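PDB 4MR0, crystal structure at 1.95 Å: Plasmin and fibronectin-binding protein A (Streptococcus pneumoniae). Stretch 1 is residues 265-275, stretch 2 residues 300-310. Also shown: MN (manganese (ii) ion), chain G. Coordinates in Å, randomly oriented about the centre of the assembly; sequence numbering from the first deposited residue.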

ATOM      1  N   TYR A 265     -10.428  -0.502 -11.488  1.00 17.74           N
ATOM      2  CA  TYR A 265     -10.760  -1.819 -12.031  1.00 18.06           C
ATOM      3  C   TYR A 265      -9.535  -2.690 -11.793  1.00 19.36           C
ATOM      4  O   TYR A 265      -8.556  -2.606 -12.544  1.00 19.23           O
ATOM      5  CB  TYR A 265     -11.054  -1.748 -13.533  1.00 19.82           C
ATOM      6  CG  TYR A 265     -11.345  -3.104 -14.155  1.00 21.14           C
ATOM      7  CD1 TYR A 265     -12.394  -3.898 -13.681  1.00 21.99           C
ATOM      8  CD2 TYR A 265     -10.581  -3.590 -15.219  1.00 20.63           C
ATOM      9  CE1 TYR A 265     -12.677  -5.139 -14.249  1.00 23.27           C
ATOM     10  CE2 TYR A 265     -10.857  -4.832 -15.797  1.00 22.34           C
ATOM     11  CZ  TYR A 265     -11.906  -5.599 -15.304  1.00 23.41           C
ATOM     12  OH  TYR A 265     -12.189  -6.825 -15.860  1.00 26.05           O
ATOM     13  N   GLN A 266      -9.601  -3.515 -10.747  1.00 18.97           N
ATOM     14  CA  GLN A 266      -8.511  -4.403 -10.351  1.00 20.46           C
ATOM     15  C   GLN A 266      -7.143  -3.810 -10.670  1.00 20.80           C
ATOM     16  O   GLN A 266      -6.315  -4.444 -11.321  1.00 20.22           O
ATOM     17  CB  GLN A 266      -8.662  -5.778 -11.020  1.00 23.83           C
ATOM     18  CG  GLN A 266      -8.665  -5.777 -12.544  1.00 23.16           C
ATOM     19  CD  GLN A 266      -8.885  -7.167 -13.118  1.00 25.47           C
ATOM     20  OE1 GLN A 266      -8.867  -7.366 -14.333  1.00 24.72           O
ATOM     21  NE2 GLN A 266      -9.092  -8.136 -12.241  1.00 25.55           N
ATOM     22  N   GLY A 267      -6.903  -2.589 -10.201  1.00 19.59           N
ATOM     23  CA  GLY A 267      -5.632  -1.956 -10.488  1.00 20.24           C
ATOM     24  C   GLY A 267      -5.063  -1.090  -9.382  1.00 20.46           C
ATOM     25  O   GLY A 267      -5.547  -1.093  -8.246  1.00 21.37           O
ATOM     26  N   HIS A 268      -4.015  -0.351  -9.735  1.00 19.09           N
ATOM     27  CA  HIS A 268      -3.332   0.550  -8.816  1.00 18.34           C
ATOM     28  C   HIS A 268      -3.848   1.962  -9.040  1.00 17.27           C
ATOM     29  O   HIS A 268      -3.757   2.477 -10.150  1.00 17.09           O
ATOM     30  CB  HIS A 268      -1.826   0.559  -9.094  1.00 16.75           C
ATOM     31  CG  HIS A 268      -1.204  -0.800  -9.129  1.00 19.42           C
ATOM     32  ND1 HIS A 268      -1.103  -1.602  -8.013  1.00 17.03           N
ATOM     33  CD2 HIS A 268      -0.612  -1.479 -10.139  1.00 18.49           C
ATOM     34  CE1 HIS A 268      -0.469  -2.715  -8.334  1.00 19.42           C
ATOM     35  NE2 HIS A 268      -0.159  -2.665  -9.617  1.00 18.83           N
ATOM     36  N   ALA A 269      -4.386   2.588  -8.002  1.00 16.18           N
ATOM     37  CA  ALA A 269      -4.862   3.951  -8.144  1.00 14.87           C
ATOM     38  C   ALA A 269      -3.635   4.814  -8.421  1.00 15.10           C
ATOM     39  O   ALA A 269      -3.676   5.748  -9.222  1.00 14.78           O
ATOM     40  CB  ALA A 269      -5.547   4.412  -6.868  1.00 15.89           C
ATOM     41  N   ILE A 270      -2.534   4.475  -7.758  1.00 15.56           N
ATOM     42  CA  ILE A 270      -1.293   5.215  -7.911  1.00 13.93           C
ATOM     43  C   ILE A 270      -0.082   4.293  -7.909  1.00 14.06           C
ATOM     44  O   ILE A 270       0.007   3.379  -7.097  1.00 14.39           O
ATOM     45  CB  ILE A 270      -1.100   6.222  -6.749  1.00 14.71           C
ATOM     46  CG1 ILE A 270      -2.240   7.245  -6.737  1.00 12.49           C
ATOM     47  CG2 ILE A 270       0.256   6.924  -6.882  1.00 14.18           C
ATOM     48  CD1 ILE A 270      -2.230   8.159  -5.510  1.00 13.10           C
ATOM     49  N   GLN A 271       0.846   4.539  -8.829  1.00 14.94           N
ATOM     50  CA  GLN A 271       2.096   3.784  -8.885  1.00 15.15           C
ATOM     51  C   GLN A 271       3.205   4.821  -8.815  1.00 14.47           C
ATOM     52  O   GLN A 271       3.239   5.759  -9.608  1.00 14.58           O
ATOM     53  CB  GLN A 271       2.236   2.982 -10.182  1.00 15.64           C
ATOM     54  CG  GLN A 271       1.291   1.795 -10.288  1.00 16.75           C
ATOM     55  CD  GLN A 271       1.405   1.082 -11.623  1.00 18.59           C
ATOM     56  OE1 GLN A 271       2.355   0.335 -11.863  1.00 16.54           O
ATOM     57  NE2 GLN A 271       0.437   1.315 -12.503  1.00 16.47           N
ATOM     58  N   ILE A 272       4.097   4.648  -7.850  1.00 13.13           N
ATOM     59  CA  ILE A 272       5.217   5.555  -7.643  1.00 12.30           C
ATOM     60  C   ILE A 272       6.442   4.689  -7.850  1.00 13.23           C
ATOM     61  O   ILE A 272       6.751   3.836  -7.017  1.00 13.89           O
ATOM     62  CB  ILE A 272       5.198   6.112  -6.196  1.00 11.45           C
ATOM     63  CG1 ILE A 272       3.889   6.871  -5.961  1.00 10.31           C
ATOM     64  CG2 ILE A 272       6.398   7.028  -5.960  1.00 10.40           C
ATOM     65  CD1 ILE A 272       3.632   7.216  -4.492  1.00 10.16           C
ATOM     66  N   ALA A 273       7.123   4.905  -8.971  1.00 13.74           N
ATOM     67  CA  ALA A 273       8.288   4.107  -9.340  1.00 14.12           C
ATOM     68  C   ALA A 273       9.506   4.962  -9.632  1.00 14.89           C
ATOM     69  O   ALA A 273       9.448   5.871 -10.458  1.00 14.95           O
ATOM     70  CB  ALA A 273       7.954   3.259 -10.572  1.00 14.78           C
ATOM     71  N   GLY A 274      10.616   4.641  -8.970  1.00 13.00           N
ATOM     72  CA  GLY A 274      11.837   5.394  -9.169  1.00 12.46           C
ATOM     73  C   GLY A 274      11.624   6.880  -8.970  1.00 13.86           C
ATOM     74  O   GLY A 274      12.267   7.704  -9.623  1.00 13.22           O
ATOM     75  N   SER A 275      10.731   7.232  -8.052  1.00 12.70           N
ATOM     76  CA  SER A 275      10.438   8.640  -7.792  1.00 11.96           C
ATOM     77  C   SER A 275      10.821   9.061  -6.382  1.00 12.72           C
ATOM     78  O   SER A 275      10.696   8.282  -5.435  1.00 11.54           O
ATOM     79  CB  SER A 275       8.957   8.915  -8.047  1.00 10.39           C
ATOM     80  OG  SER A 275       8.662   8.707  -9.415  1.00 12.29           O
ATOM     81  N   ILE A 300      -4.064 -10.211  -4.970  1.00 36.03           N
ATOM     82  CA  ILE A 300      -3.220  -9.621  -3.934  1.00 35.24           C
ATOM     83  C   ILE A 300      -2.043  -8.800  -4.464  1.00 34.13           C
ATOM     84  O   ILE A 300      -1.333  -8.155  -3.699  1.00 35.23           O
ATOM     85  CB  ILE A 300      -2.691 -10.703  -2.965  1.00 35.60           C
ATOM     86  CG1 ILE A 300      -1.783 -11.685  -3.708  1.00 35.43           C
ATOM     87  CG2 ILE A 300      -3.865 -11.441  -2.334  1.00 35.49           C
ATOM     88  CD1 ILE A 300      -1.127 -12.719  -2.806  1.00 35.80           C
ATOM     89  N   SER A 301      -1.835  -8.815  -5.773  1.00 33.21           N
ATOM     90  CA  SER A 301      -0.744  -8.051  -6.359  1.00 30.91           C
ATOM     91  C   SER A 301      -1.254  -6.681  -6.806  1.00 29.36           C
ATOM     92  O   SER A 301      -0.555  -5.950  -7.507  1.00 30.70           O
ATOM     93  CB  SER A 301      -0.165  -8.791  -7.566  1.00 31.96           C
ATOM     94  OG  SER A 301      -1.093  -8.805  -8.638  1.00 32.19           O
ATOM     95  N   LYS A 302      -2.470  -6.331  -6.398  1.00 25.56           N
ATOM     96  CA  LYS A 302      -3.043  -5.050  -6.795  1.00 24.65           C
ATOM     97  C   LYS A 302      -3.217  -4.042  -5.662  1.00 22.43           C
ATOM     98  O   LYS A 302      -4.325  -3.840  -5.165  1.00 21.80           O
ATOM     99  CB  LYS A 302      -4.386  -5.276  -7.496  1.00 25.39           C
ATOM    100  CG  LYS A 302      -4.259  -5.944  -8.857  1.00 27.63           C
ATOM    101  CD  LYS A 302      -3.234  -5.220  -9.725  1.00 30.02           C
ATOM    102  CE  LYS A 302      -3.238  -5.735 -11.155  1.00 34.23           C
ATOM    103  NZ  LYS A 302      -3.056  -7.215 -11.210  1.00 35.77           N
ATOM    104  N   GLU A 303      -2.115  -3.404  -5.273  1.00 19.22           N
ATOM    105  CA  GLU A 303      -2.129  -2.402  -4.211  1.00 18.31           C
ATOM    106  C   GLU A 303      -2.707  -1.101  -4.765  1.00 17.30           C
ATOM    107  O   GLU A 303      -2.407  -0.727  -5.899  1.00 17.82           O
ATOM    108  CB  GLU A 303      -0.702  -2.144  -3.704  1.00 16.71           C
ATOM    109  CG  GLU A 303       0.053  -3.385  -3.228  1.00 18.03           C
ATOM    110  CD  GLU A 303       0.859  -4.060  -4.330  1.00 19.83           C
ATOM    111  OE1 GLU A 303       0.740  -3.657  -5.510  1.00 21.02           O
ATOM    112  OE2 GLU A 303       1.616  -5.000  -4.011  1.00 20.53           O
ATOM    113  N   SER A 304      -3.530  -0.409  -3.982  1.00 17.57           N
ATOM    114  CA  SER A 304      -4.106   0.855  -4.446  1.00 15.89           C
ATOM    115  C   SER A 304      -3.019   1.916  -4.620  1.00 14.65           C
ATOM    116  O   SER A 304      -3.109   2.788  -5.494  1.00 12.94           O
ATOM    117  CB  SER A 304      -5.182   1.325  -3.475  1.00 19.24           C
ATOM    118  OG  SER A 304      -6.260   0.400  -3.499  1.00 22.89           O
ATOM    119  N   ILE A 305      -1.998   1.849  -3.773  1.00 13.62           N
ATOM    120  CA  ILE A 305      -0.855   2.740  -3.887  1.00 12.54           C
ATOM    121  C   ILE A 305       0.371   1.842  -3.837  1.00 12.64           C
ATOM    122  O   ILE A 305       0.724   1.307  -2.785  1.00 14.44           O
ATOM    123  CB  ILE A 305      -0.760   3.761  -2.738  1.00 14.00           C
ATOM    124  CG1 ILE A 305      -1.976   4.695  -2.759  1.00 13.85           C
ATOM    125  CG2 ILE A 305       0.518   4.586  -2.898  1.00 11.26           C
ATOM    126  CD1 ILE A 305      -1.979   5.720  -1.626  1.00 15.92           C
ATOM    127  N   GLN A 306       1.001   1.657  -4.987  1.00 12.55           N
ATOM    128  CA  GLN A 306       2.187   0.826  -5.072  1.00 12.87           C
ATOM    129  C   GLN A 306       3.411   1.733  -5.097  1.00 14.39           C
ATOM    130  O   GLN A 306       3.441   2.735  -5.811  1.00 16.82           O
ATOM    131  CB  GLN A 306       2.131  -0.034  -6.344  1.00 14.80           C
ATOM    132  CG  GLN A 306       3.348  -0.926  -6.561  1.00 15.89           C
ATOM    133  CD  GLN A 306       3.233  -1.753  -7.827  1.00 18.81           C
ATOM    134  OE1 GLN A 306       2.754  -1.269  -8.852  1.00 15.13           O
ATOM    135  NE2 GLN A 306       3.679  -3.003  -7.765  1.00 18.11           N
ATOM    136  N   ILE A 307       4.408   1.378  -4.298  1.00 14.21           N
ATOM    137  CA  ILE A 307       5.654   2.124  -4.213  1.00 13.17           C
ATOM    138  C   ILE A 307       6.684   1.084  -4.623  1.00 14.72           C
ATOM    139  O   ILE A 307       6.904   0.097  -3.920  1.00 13.75           O
ATOM    140  CB  ILE A 307       5.902   2.602  -2.772  1.00 15.35           C
ATOM    141  CG1 ILE A 307       4.727   3.476  -2.320  1.00 14.12           C
ATOM    142  CG2 ILE A 307       7.220   3.373  -2.692  1.00 14.70           C
ATOM    143  CD1 ILE A 307       4.721   3.763  -0.821  1.00 16.80           C
ATOM    144  N   GLU A 308       7.334   1.310  -5.756  1.00 15.49           N
ATOM    145  CA  GLU A 308       8.255   0.313  -6.267  1.00 15.85           C
ATOM    146  C   GLU A 308       9.465   0.901  -6.969  1.00 15.29           C
ATOM    147  O   GLU A 308       9.529   2.102  -7.227  1.00 16.08           O
ATOM    148  CB  GLU A 308       7.489  -0.535  -7.281  1.00 17.19           C
ATOM    149  CG  GLU A 308       7.110   0.301  -8.518  1.00 17.75           C
ATOM    150  CD  GLU A 308       6.008  -0.306  -9.362  1.00 18.24           C
ATOM    151  OE1 GLU A 308       6.013  -1.539  -9.568  1.00 19.07           O
ATOM    152  OE2 GLU A 308       5.143   0.463  -9.838  1.00 19.87           O
ATOM    153  N   PRO A 309      10.463   0.050  -7.256  1.00 16.14           N
ATOM    154  CA  PRO A 309      11.657   0.533  -7.958  1.00 16.41           C
ATOM    155  C   PRO A 309      11.224   0.626  -9.420  1.00 15.48           C
ATOM    156  O   PRO A 309      10.186   0.078  -9.793  1.00 15.51           O
ATOM    157  CB  PRO A 309      12.692  -0.566  -7.700  1.00 16.54           C
ATOM    158  CG  PRO A 309      11.854  -1.794  -7.505  1.00 17.09           C
ATOM    159  CD  PRO A 309      10.698  -1.282  -6.671  1.00 15.59           C
ATOM    160  N   LEU A 310      12.004   1.307 -10.246  1.00 14.35           N
ATOM    161  CA  LEU A 310      11.635   1.483 -11.644  1.00 15.53           C
ATOM    162  C   LEU A 310      12.185   0.416 -12.594  1.00 15.56           C
ATOM    163  O   LEU A 310      13.357   0.455 -12.986  1.00 16.25           O
ATOM    164  CB  LEU A 310      12.070   2.887 -12.098  1.00 15.85           C
ATOM    165  CG  LEU A 310      11.643   3.414 -13.470  1.00 16.75           C
ATOM    166  CD1 LEU A 310      10.129   3.401 -13.606  1.00 14.88           C
ATOM    167  CD2 LEU A 310      12.176   4.841 -13.630  1.00 15.14           C
TER
HETATM  168 MN    MN G 705       3.808  -1.125 -10.822  1.00 23.86          MN
HETATM  169  O   HOH W   1      -6.957   0.141  -6.251  1.00 37.50           O

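Residues Ile 270 to Ala 273 run parallel to, and pair in register with, Ile 305 to Glu 308, and the two stretches bury 795 Å² between them. A ladder of backbone hydrogen bonds sets the spacing. Ile 270 N donates to Ser 304 O (2.9 Å), and Gln 306 N to Ile 270 O (2.9 Å). Ile 272 N then donates to Gln 306 O (2.9 Å), and Glu 308 N to Ile 272 O (2.9 Å). Gly 274 N closes the ladder on Glu 308 O at 3.3 Å.

Side chains alternate between the two faces. On one face Ile 270, Ile 272, Ile 305 and Ile 307 form an apolar patch. Ile 272 CD1 reaches across to Ile 305 CG2 (4.4 Å) and Ile 307 CG1 (4.5 Å), so its tip sits over the hollow between them. The face with Gln 271, Gln 306, Glu 308 and Ala 273 holds the manganese ion. Gln 271 OE1 (2.3 Å from MN), Gln 306 OE1 (2.2 Å from MN) and both carboxylate oxygens of Glu 308 bind it, with one further ligand elsewhere in the structure. The metal lets these oxygens crowd together.

Before the strands, the His 268 ring is the main bump. It fits between Lys 302 CD over one face and Gln 306 OE1 over the opposite face. Glu 303 O lies at its edge and accepts a hydrogen bond from His 268 ND1 (2.6 Å). The aliphatic part of Lys 302 suits this wall, with CD making a CH-pi contact over the ring face.

Water 1 bridges Gly 267 O (2.7 Å) and Ser 304 OG (2.9 Å).

At the far end, small residues make room. Ala 273 CB packs on Leu 310 CD1 (3.7 Å). Gly 274 has positive phi, and a CB there would clash with Leu 310 CB.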